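PDB 3VK9: glutathione S-transferase delta from Bombyx mori, which probably catalyses the conjugation of glutathione to electrophilic substrates, working as a homodimeric delta-class glutathione transferase. Local coordinates for residues 92-97 against 148-153. Numbering follows the deposited sequence.
Sequences RALVDQ and YVAGPN
Ala150 presses its methyl onto the helix between Leu94 and Val95, and three separations define the tight part: its CB lies 3.8 Å from Val95 CA, 3.8 Å from Leu94 CG and 4.0 Å from Val95 CG2. Contact with an alpha carbon shows that the methyl reaches the helix backbone; the CA atoms of Val95 and Ala150 stand 5.3 Å apart. Leu94 extends along the loop with CG anti to its backbone N (chi1 -177°), which carries CD2 to 3.7 Å from Ala150 CA and 3.8 Å from Gly151 N. No hydrogen bond joins the segments; van der Waals packing holds them, partly methyl against loop backbone. Replacing Leu94 with alanine would probably uncover the backbone of Ala150 and Gly151 and open a gap beside the Ala150 methyl. The looser side begins at Gly151, itself partly exposed, where contact thins to that one approach, and the loop runs on into exposed Pro152; Val95, by contrast, is buried and packs on Val156 of helix 156-167. Within the all-helical C-terminal domain, the contact joins the early turns of helix 89-119 to the loop between helices 126-142 and 156-167, while Ala93 packs on Tyr73 of the second subunit.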
loop_
_atom_site.group_PDB
_atom_site.type_symbol
_atom_site.label_atom_id
_atom_site.label_comp_id
_atom_site.label_asym_id
_atom_site.label_seq_id
_atom_site.Cartn_x
_atom_site.Cartn_y
_atom_site.Cartn_z
ATOM N N ARG A 92 -7.872 2.053 -14.224
ATOM C CA ARG A 92 -7.745 2.392 -12.806
ATOM C C ARG A 92 -6.895 1.367 -12.048
ATOM O O ARG A 92 -6.110 1.720 -11.170
ATOM C CB ARG A 92 -9.122 2.508 -12.127
ATOM C CG ARG A 92 -9.018 2.852 -10.652
ATOM C CD ARG A 92 -10.283 3.511 -10.129
ATOM N NE ARG A 92 -10.579 4.786 -10.783
ATOM C CZ ARG A 92 -11.426 5.683 -10.284
ATOM N NH1 ARG A 92 -12.036 5.448 -9.132
ATOM N NH2 ARG A 92 -11.651 6.819 -10.914
ATOM N N ALA A 93 -7.085 0.097 -12.376
ATOM C CA ALA A 93 -6.336 -0.982 -11.744
ATOM C C ALA A 93 -4.826 -0.790 -11.944
ATOM O O ALA A 93 -4.032 -1.077 -11.058
ATOM C CB ALA A 93 -6.784 -2.322 -12.305
ATOM N N LEU A 94 -4.425 -0.298 -13.113
ATOM C CA LEU A 94 -3.001 -0.069 -13.342
ATOM C C LEU A 94 -2.455 1.035 -12.429
ATOM O O LEU A 94 -1.337 0.931 -11.907
ATOM C CB LEU A 94 -2.731 0.270 -14.813
ATOM C CG LEU A 94 -1.255 0.444 -15.165
ATOM C CD1 LEU A 94 -0.490 -0.813 -14.758
ATOM C CD2 LEU A 94 -1.084 0.748 -16.666
ATOM N N VAL A 95 -3.231 2.103 -12.261
ATOM C CA VAL A 95 -2.843 3.178 -11.355
ATOM C C VAL A 95 -2.762 2.637 -9.922
ATOM O O VAL A 95 -1.756 2.796 -9.233
ATOM C CB VAL A 95 -3.839 4.372 -11.386
ATOM C CG1 VAL A 95 -3.427 5.416 -10.341
ATOM C CG2 VAL A 95 -3.933 4.991 -12.765
ATOM N N ASP A 96 -3.822 1.991 -9.470
ATOM C CA ASP A 96 -3.805 1.360 -8.145
ATOM C C ASP A 96 -2.597 0.416 -7.968
ATOM O O ASP A 96 -1.908 0.457 -6.941
ATOM C CB ASP A 96 -5.122 0.590 -7.877
ATOM C CG ASP A 96 -6.318 1.517 -7.680
ATOM O OD1 ASP A 96 -6.137 2.654 -7.203
ATOM O OD2 ASP A 96 -7.450 1.099 -7.982
ATOM N N GLN A 97 -2.352 -0.448 -8.953
ATOM C CA GLN A 97 -1.196 -1.341 -8.875
ATOM C C GLN A 97 0.079 -0.556 -8.608
ATOM O O GLN A 97 0.863 -0.919 -7.728
ATOM C CB GLN A 97 -0.999 -2.180 -10.147
ATOM C CG GLN A 97 0.335 -2.897 -10.121
ATOM C CD GLN A 97 0.494 -3.915 -11.213
ATOM O OE1 GLN A 97 -0.418 -4.144 -12.003
ATOM N NE2 GLN A 97 1.661 -4.530 -11.273
ATOM N N TYR A 148 4.459 7.555 -19.191
ATOM C CA TYR A 148 4.120 7.630 -17.777
ATOM C C TYR A 148 4.015 6.228 -17.209
ATOM O O TYR A 148 4.059 5.245 -17.942
ATOM C CB TYR A 148 2.802 8.393 -17.581
ATOM C CG TYR A 148 2.878 9.863 -17.937
ATOM C CD1 TYR A 148 3.557 10.758 -17.114
ATOM C CD2 TYR A 148 2.278 10.361 -19.093
ATOM C CE1 TYR A 148 3.634 12.105 -17.423
ATOM C CE2 TYR A 148 2.345 11.727 -19.419
ATOM C CZ TYR A 148 3.033 12.591 -18.573
ATOM O OH TYR A 148 3.124 13.943 -18.854
ATOM N N VAL A 149 3.858 6.136 -15.897
ATOM C CA VAL A 149 4.037 4.867 -15.209
ATOM C C VAL A 149 2.764 4.012 -15.237
ATOM O O VAL A 149 2.813 2.800 -15.034
ATOM C CB VAL A 149 4.545 5.094 -13.755
ATOM C CG1 VAL A 149 3.385 5.440 -12.820
ATOM C CG2 VAL A 149 5.318 3.881 -13.251
ATOM N N ALA A 150 1.624 4.639 -15.498
ATOM C CA ALA A 150 0.362 3.898 -15.491
ATOM C C ALA A 150 -0.566 4.397 -16.596
ATOM O O ALA A 150 -1.669 4.901 -16.351
ATOM C CB ALA A 150 -0.306 3.989 -14.129
ATOM N N GLY A 151 -0.102 4.256 -17.824
ATOM C CA GLY A 151 -0.922 4.623 -18.954
ATOM C C GLY A 151 -0.353 5.818 -19.680
ATOM O O GLY A 151 0.723 6.310 -19.333
ATOM N N PRO A 152 -1.081 6.291 -20.693
ATOM C CA PRO A 152 -0.613 7.380 -21.551
ATOM C C PRO A 152 -0.667 8.767 -20.895
ATOM O O PRO A 152 -0.020 9.673 -21.392
ATOM C CB PRO A 152 -1.565 7.306 -22.753
ATOM C CG PRO A 152 -2.812 6.678 -22.209
ATOM C CD PRO A 152 -2.331 5.682 -21.195
ATOM N N ASN A 153 -1.414 8.934 -19.810
ATOM C CA ASN A 153 -1.505 10.250 -19.179
ATOM C C ASN A 153 -0.813 10.298 -17.822
ATOM O O ASN A 153 -0.608 9.267 -17.178
ATOM C CB ASN A 153 -2.966 10.647 -19.014
ATOM C CG ASN A 153 -3.775 10.377 -20.262
ATOM O OD1 ASN A 153 -3.427 10.851 -21.339
ATOM N ND2 ASN A 153 -4.848 9.597 -20.131
#